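Local coordinates for protein putative beta-glucosidase (Bifidobacterium adolescentis, PDB 5WAB) that acts as a glycoside hydrolase family 3 beta-glucosidase, hydrolysing terminal beta-linked glucose, and probably also releases arabinopyranose from ginsenoside Rb2, at residues Leu29-Tyr40 against Met281-Met292. Residues are numbered along the deposited sequence; the frame is centred on the assembly and turned at random.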
ATOM      1  N   LEU A  29      19.972  -4.307 -16.785  1.00 24.37           N
ATOM      2  CA  LEU A  29      20.129  -3.087 -17.551  1.00 24.96           C
ATOM      3  C   LEU A  29      21.069  -3.348 -18.732  1.00 24.37           C
ATOM      4  O   LEU A  29      21.749  -4.375 -18.803  1.00 23.95           O
ATOM      5  CB  LEU A  29      20.675  -1.976 -16.656  1.00 25.29           C
ATOM      6  CG  LEU A  29      19.917  -1.678 -15.359  1.00 24.05           C
ATOM      7  CD1 LEU A  29      20.681  -0.659 -14.520  1.00 23.80           C
ATOM      8  CD2 LEU A  29      18.508  -1.187 -15.637  1.00 23.41           C
ATOM      9  N   GLN A  30      21.089  -2.415 -19.682  1.00 24.62           N
ATOM     10  CA  GLN A  30      21.982  -2.569 -20.823  1.00 25.82           C
ATOM     11  C   GLN A  30      23.415  -2.351 -20.364  1.00 25.31           C
ATOM     12  O   GLN A  30      23.752  -1.289 -19.834  1.00 25.44           O
ATOM     13  CB  GLN A  30      21.631  -1.589 -21.937  1.00 26.12           C
ATOM     14  CG  GLN A  30      22.601  -1.640 -23.116  1.00 26.79           C
ATOM     15  CD  GLN A  30      22.711  -3.029 -23.752  1.00 28.45           C
ATOM     16  OE1 GLN A  30      21.708  -3.622 -24.167  1.00 28.23           O
ATOM     17  NE2 GLN A  30      23.937  -3.544 -23.842  1.00 28.22           N
ATOM     18  N   GLY A  31      24.252  -3.356 -20.553  1.00 25.55           N
ATOM     19  CA  GLY A  31      25.646  -3.208 -20.209  1.00 25.62           C
ATOM     20  C   GLY A  31      26.489  -2.713 -21.364  1.00 25.29           C
ATOM     21  O   GLY A  31      26.540  -3.347 -22.423  1.00 24.82           O
ATOM     22  N   VAL A  32      27.120  -1.556 -21.180  1.00 25.63           N
ATOM     23  CA  VAL A  32      28.165  -1.088 -22.079  1.00 25.64           C
ATOM     24  C   VAL A  32      29.458  -1.219 -21.284  1.00 29.35           C
ATOM     25  O   VAL A  32      30.053  -0.217 -20.867  1.00 28.89           O
ATOM     26  CB  VAL A  32      27.917   0.358 -22.548  1.00 23.98           C
ATOM     27  CG1 VAL A  32      28.820   0.706 -23.729  1.00 25.26           C
ATOM     28  CG2 VAL A  32      26.453   0.572 -22.899  1.00 23.64           C
ATOM     29  N   GLU A  33      29.872  -2.467 -21.031  1.00 32.41           N
ATOM     30  CA  GLU A  33      31.028  -2.716 -20.174  1.00 34.24           C
ATOM     31  C   GLU A  33      32.307  -2.132 -20.756  1.00 33.17           C
ATOM     32  O   GLU A  33      33.241  -1.823 -20.006  1.00 34.90           O
ATOM     33  CB  GLU A  33      31.193  -4.213 -19.920  1.00 39.13           C
ATOM     34  CG  GLU A  33      30.281  -4.784 -18.837  1.00 42.15           C
ATOM     35  CD  GLU A  33      28.928  -5.221 -19.376  1.00 46.08           C
ATOM     36  OE1 GLU A  33      28.695  -5.069 -20.598  1.00 46.40           O
ATOM     37  OE2 GLU A  33      28.099  -5.719 -18.580  1.00 47.01           O
ATOM     38  N   ALA A  34      32.378  -1.971 -22.080  1.00 30.92           N
ATOM     39  CA  ALA A  34      33.581  -1.421 -22.696  1.00 28.88           C
ATOM     40  C   ALA A  34      33.823   0.026 -22.294  1.00 26.49           C
ATOM     41  O   ALA A  34      34.946   0.519 -22.436  1.00 25.47           O
ATOM     42  CB  ALA A  34      33.490  -1.522 -24.218  1.00 29.84           C
ATOM     43  N   LYS A  35      32.800   0.717 -21.803  1.00 24.63           N
ATOM     44  CA  LYS A  35      32.929   2.116 -21.436  1.00 23.22           C
ATOM     45  C   LYS A  35      32.505   2.334 -19.991  1.00 23.30           C
ATOM     46  O   LYS A  35      32.087   3.432 -19.614  1.00 23.09           O
ATOM     47  CB  LYS A  35      32.144   3.004 -22.399  1.00 22.51           C
ATOM     48  CG  LYS A  35      32.685   2.891 -23.816  1.00 21.94           C
ATOM     49  CD  LYS A  35      32.119   3.940 -24.740  1.00 25.19           C
ATOM     50  CE  LYS A  35      32.813   3.898 -26.075  1.00 25.92           C
ATOM     51  NZ  LYS A  35      32.263   4.931 -26.985  1.00 27.90           N
ATOM     52  N   GLY A  36      32.612   1.284 -19.178  1.00 24.00           N
ATOM     53  CA  GLY A  36      32.402   1.397 -17.750  1.00 24.36           C
ATOM     54  C   GLY A  36      30.970   1.507 -17.293  1.00 24.33           C
ATOM     55  O   GLY A  36      30.713   2.077 -16.229  1.00 24.68           O
ATOM     56  N   ILE A  37      30.028   0.982 -18.063  1.00 24.15           N
ATOM     57  CA  ILE A  37      28.619   0.983 -17.695  1.00 24.89           C
ATOM     58  C   ILE A  37      28.166  -0.465 -17.556  1.00 23.18           C
ATOM     59  O   ILE A  37      27.794  -1.106 -18.539  1.00 23.74           O
ATOM     60  CB  ILE A  37      27.767   1.740 -18.726  1.00 27.38           C
ATOM     61  CG1 ILE A  37      28.295   3.163 -18.898  1.00 26.23           C
ATOM     62  CG2 ILE A  37      26.312   1.772 -18.278  1.00 31.31           C
ATOM     63  CD1 ILE A  37      27.493   3.979 -19.878  1.00 27.46           C
ATOM     64  N   PRO A  38      28.179  -1.012 -16.345  1.00 21.97           N
ATOM     65  CA  PRO A  38      27.771  -2.409 -16.166  1.00 22.14           C
ATOM     66  C   PRO A  38      26.265  -2.574 -16.273  1.00 22.02           C
ATOM     67  O   PRO A  38      25.489  -1.675 -15.939  1.00 21.54           O
ATOM     68  CB  PRO A  38      28.265  -2.749 -14.755  1.00 21.36           C
ATOM     69  CG  PRO A  38      29.322  -1.708 -14.454  1.00 23.24           C
ATOM     70  CD  PRO A  38      28.853  -0.472 -15.153  1.00 22.14           C
ATOM     71  N   GLY A  39      25.856  -3.741 -16.760  1.00 22.92           N
ATOM     72  CA  GLY A  39      24.445  -4.049 -16.857  1.00 23.40           C
ATOM     73  C   GLY A  39      23.948  -4.736 -15.603  1.00 24.10           C
ATOM     74  O   GLY A  39      23.794  -5.959 -15.573  1.00 25.20           O
ATOM     75  N   TYR A  40      23.705  -3.950 -14.557  1.00 23.29           N
ATOM     76  CA  TYR A  40      23.308  -4.487 -13.264  1.00 23.61           C
ATOM     77  C   TYR A  40      21.956  -5.191 -13.355  1.00 25.34           C
ATOM     78  O   TYR A  40      21.114  -4.875 -14.197  1.00 25.14           O
ATOM     79  CB  TYR A  40      23.231  -3.369 -12.227  1.00 23.45           C
ATOM     80  CG  TYR A  40      24.554  -2.708 -11.888  1.00 22.73           C
ATOM     81  CD1 TYR A  40      25.705  -3.462 -11.703  1.00 22.54           C
ATOM     82  CD2 TYR A  40      24.644  -1.325 -11.742  1.00 20.52           C
ATOM     83  CE1 TYR A  40      26.905  -2.863 -11.384  1.00 21.69           C
ATOM     84  CE2 TYR A  40      25.839  -0.717 -11.423  1.00 22.11           C
ATOM     85  CZ  TYR A  40      26.970  -1.493 -11.246  1.00 22.36           C
ATOM     86  OH  TYR A  40      28.172  -0.901 -10.935  1.00 22.08           O
ATOM     87  N   MET A 281      19.974   6.758 -17.599  1.00 20.48           N
ATOM     88  CA  MET A 281      20.371   5.371 -17.389  1.00 19.81           C
ATOM     89  C   MET A 281      21.818   5.276 -16.930  1.00 20.81           C
ATOM     90  O   MET A 281      22.162   4.365 -16.165  1.00 20.17           O
ATOM     91  CB  MET A 281      20.159   4.564 -18.667  1.00 19.15           C
ATOM     92  CG  MET A 281      18.703   4.452 -19.084  1.00 20.30           C
ATOM     93  SD  MET A 281      17.596   4.019 -17.723  1.00 20.20           S
ATOM     94  CE  MET A 281      18.274   2.440 -17.195  1.00 20.92           C
ATOM     95  N   VAL A 282      22.676   6.192 -17.398  1.00 20.73           N
ATOM     96  CA  VAL A 282      24.041   6.269 -16.887  1.00 21.43           C
ATOM     97  C   VAL A 282      24.035   6.707 -15.428  1.00 22.35           C
ATOM     98  O   VAL A 282      24.756   6.146 -14.596  1.00 25.49           O
ATOM     99  CB  VAL A 282      24.892   7.215 -17.755  1.00 22.98           C
ATOM    100  CG1 VAL A 282      26.298   7.333 -17.192  1.00 23.46           C
ATOM    101  CG2 VAL A 282      24.941   6.728 -19.189  1.00 23.30           C
ATOM    102  N   ASP A 283      23.207   7.703 -15.093  1.00 22.72           N
ATOM    103  CA  ASP A 283      23.123   8.176 -13.713  1.00 23.84           C
ATOM    104  C   ASP A 283      22.644   7.080 -12.773  1.00 23.96           C
ATOM    105  O   ASP A 283      23.098   6.998 -11.626  1.00 24.70           O
ATOM    106  CB  ASP A 283      22.188   9.382 -13.616  1.00 23.68           C
ATOM    107  CG  ASP A 283      22.751  10.617 -14.281  1.00 24.36           C
ATOM    108  OD1 ASP A 283      23.987  10.735 -14.367  1.00 26.46           O
ATOM    109  OD2 ASP A 283      21.954  11.471 -14.716  1.00 25.48           O
ATOM    110  N   LEU A 284      21.717   6.236 -13.236  1.00 22.08           N
ATOM    111  CA  LEU A 284      21.254   5.120 -12.417  1.00 19.58           C
ATOM    112  C   LEU A 284      22.401   4.178 -12.079  1.00 18.89           C
ATOM    113  O   LEU A 284      22.547   3.740 -10.933  1.00 20.73           O
ATOM    114  CB  LEU A 284      20.135   4.366 -13.128  1.00 18.86           C
ATOM    115  CG  LEU A 284      19.662   3.127 -12.368  1.00 17.43           C
ATOM    116  CD1 LEU A 284      19.131   3.510 -10.993  1.00 17.70           C
ATOM    117  CD2 LEU A 284      18.625   2.385 -13.174  1.00 14.48           C
ATOM    118  N   VAL A 285      23.219   3.837 -13.075  1.00 19.76           N
ATOM    119  CA  VAL A 285      24.374   2.981 -12.822  1.00 19.18           C
ATOM    120  C   VAL A 285      25.314   3.641 -11.823  1.00 19.56           C
ATOM    121  O   VAL A 285      25.800   2.994 -10.887  1.00 20.81           O
ATOM    122  CB  VAL A 285      25.087   2.641 -14.145  1.00 19.02           C
ATOM    123  CG1 VAL A 285      26.453   2.028 -13.879  1.00 17.12           C
ATOM    124  CG2 VAL A 285      24.237   1.672 -14.967  1.00 16.38           C
ATOM    125  N   ASN A 286      25.556   4.946 -11.979  1.00 19.21           N
ATOM    126  CA  ASN A 286      26.455   5.642 -11.062  1.00 20.49           C
ATOM    127  C   ASN A 286      25.865   5.725  -9.655  1.00 23.18           C
ATOM    128  O   ASN A 286      26.604   5.654  -8.665  1.00 21.98           O
ATOM    129  CB  ASN A 286      26.791   7.027 -11.611  1.00 19.38           C
ATOM    130  CG  ASN A 286      27.702   6.958 -12.835  1.00 19.47           C
ATOM    131  OD1 ASN A 286      28.506   6.036 -12.965  1.00 20.21           O
ATOM    132  ND2 ASN A 286      27.575   7.926 -13.736  1.00 18.50           N
ATOM    133  N   LYS A 287      24.540   5.890  -9.542  1.00 24.21           N
ATOM    134  CA  LYS A 287      23.910   5.922  -8.224  1.00 23.92           C
ATOM    135  C   LYS A 287      24.034   4.584  -7.505  1.00 25.16           C
ATOM    136  O   LYS A 287      24.165   4.551  -6.275  1.00 25.78           O
ATOM    137  CB  LYS A 287      22.433   6.305  -8.347  1.00 24.24           C
ATOM    138  CG  LYS A 287      22.178   7.755  -8.710  1.00 25.83           C
ATOM    139  CD  LYS A 287      20.687   8.025  -8.849  1.00 25.86           C
ATOM    140  CE  LYS A 287      20.426   9.442  -9.346  1.00 26.53           C
ATOM    141  NZ  LYS A 287      18.965   9.720  -9.521  1.00 27.63           N
ATOM    142  N   THR A 288      24.012   3.479  -8.247  1.00 24.69           N
ATOM    143  CA  THR A 288      24.048   2.144  -7.671  1.00 23.70           C
ATOM    144  C   THR A 288      25.430   1.511  -7.723  1.00 24.37           C
ATOM    145  O   THR A 288      25.591   0.375  -7.266  1.00 26.27           O
ATOM    146  CB  THR A 288      23.051   1.242  -8.395  1.00 23.06           C
ATOM    147  OG1 THR A 288      23.439   1.125  -9.767  1.00 22.85           O
ATOM    148  CG2 THR A 288      21.660   1.847  -8.332  1.00 22.77           C
ATOM    149  N   ARG A 289      26.426   2.223  -8.257  1.00 22.70           N
ATOM    150  CA  ARG A 289      27.738   1.628  -8.510  1.00 22.02           C
ATOM    151  C   ARG A 289      28.420   1.207  -7.215  1.00 22.20           C
ATOM    152  O   ARG A 289      28.952   0.095  -7.111  1.00 21.22           O
ATOM    153  CB  ARG A 289      28.622   2.623  -9.269  1.00 21.24           C
ATOM    154  CG  ARG A 289      29.990   2.078  -9.668  1.00 20.53           C
ATOM    155  CD  ARG A 289      30.828   3.131 -10.393  1.00 19.81           C
ATOM    156  NE  ARG A 289      30.155   3.612 -11.593  1.00 18.76           N
ATOM    157  CZ  ARG A 289      30.283   3.061 -12.796  1.00 20.66           C
ATOM    158  NH1 ARG A 289      31.065   2.007 -12.968  1.00 22.15           N
ATOM    159  NH2 ARG A 289      29.619   3.560 -13.829  1.00 19.76           N
ATOM    160  N   SER A 290      28.412   2.088  -6.213  1.00 23.10           N
ATOM    161  CA  SER A 290      29.113   1.803  -4.966  1.00 24.94           C
ATOM    162  C   SER A 290      28.591   0.528  -4.316  1.00 25.06           C
ATOM    163  O   SER A 290      29.372  -0.343  -3.918  1.00 25.41           O
ATOM    164  CB  SER A 290      28.995   2.992  -4.014  1.00 25.10           C
ATOM    165  OG  SER A 290      29.957   2.897  -2.979  1.00 27.28           O
ATOM    166  N   ALA A 291      27.268   0.404  -4.184  1.00 24.84           N
ATOM    167  CA  ALA A 291      26.713  -0.778  -3.531  1.00 25.52           C
ATOM    168  C   ALA A 291      27.018  -2.052  -4.308  1.00 25.32           C
ATOM    169  O   ALA A 291      27.195  -3.115  -3.707  1.00 27.83           O
ATOM    170  CB  ALA A 291      25.206  -0.618  -3.336  1.00 26.31           C
ATOM    171  N   MET A 292      27.113  -1.967  -5.636  1.00 23.37           N
ATOM    172  CA  MET A 292      27.419  -3.148  -6.434  1.00 24.33           C
ATOM    173  C   MET A 292      28.912  -3.441  -6.508  1.00 26.30           C
ATOM    174  O   MET A 292      29.298  -4.485  -7.046  1.00 25.62           O
ATOM    175  CB  MET A 292      26.859  -3.003  -7.853  1.00 22.81           C
ATOM    176  CG  MET A 292      25.341  -2.846  -7.948  1.00 21.87           C
ATOM    177  SD  MET A 292      24.391  -4.255  -7.348  1.00 23.87           S
ATOM    178  CE  MET A 292      23.906  -3.710  -5.708  1.00 22.78           C
TER
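On the outer side of the TIM-barrel-like N-terminal domain of this family 3 enzyme, the loop leading into strand 41-44 lies across helix 271-292, with Tyr40 and Arg289 meeting at one end and Leu29 reaching Met281 at the other. The Tyr40 ring presents one face to Met292, whose CG sits 3.7 Å from the ring centroid and only 9° off the normal, a CH-pi contact over the centre. The bend at chi2 keeps Met292 SD above the same face, 4.9 Å from the ring centroid, a more distant Met-aromatic contact. Thr288 OG1 lies 3.4 Å from Tyr40 CD2, while the phenolic OH passes close to Arg289 CA and CG.

Strand 41-44, which Tyr40 immediately precedes, runs parallel to its neighbour 102-106 in the barrel-like sheet; Ala103 of strand 102-106 touches Tyr40, Thr288 and Met292, so loop, helix and strand meet there. Val285 forks beneath the loop: CG1 touches Pro38 CD (3.7 Å) and Tyr40 CE2, while CG2 faces Ile37 CG2. Farther along, Ile37 CD1 meets Val282 CG2, Leu29 CD1 rests on Leu284 CD2, and Leu29 CD2 lies 4.0 Å from Met281 CE.

The polar link is made by Arg289. With CG anti to N (chi1 -176°) and a bend at chi3, its guanidinium reaches back to Gly36 O, end-on: NH2 bonds at 3.0 Å and NH1 at 3.3 Å, both with the oxygen near the guanidinium plane. NE and NH2 also grip Asn286 OD1 side-on, which holds the flat group in orientation. A leucine here would probably leave Gly36 O without both of these donors and Asn286 OD1 without its guanidinium partner, freeing the amide to turn.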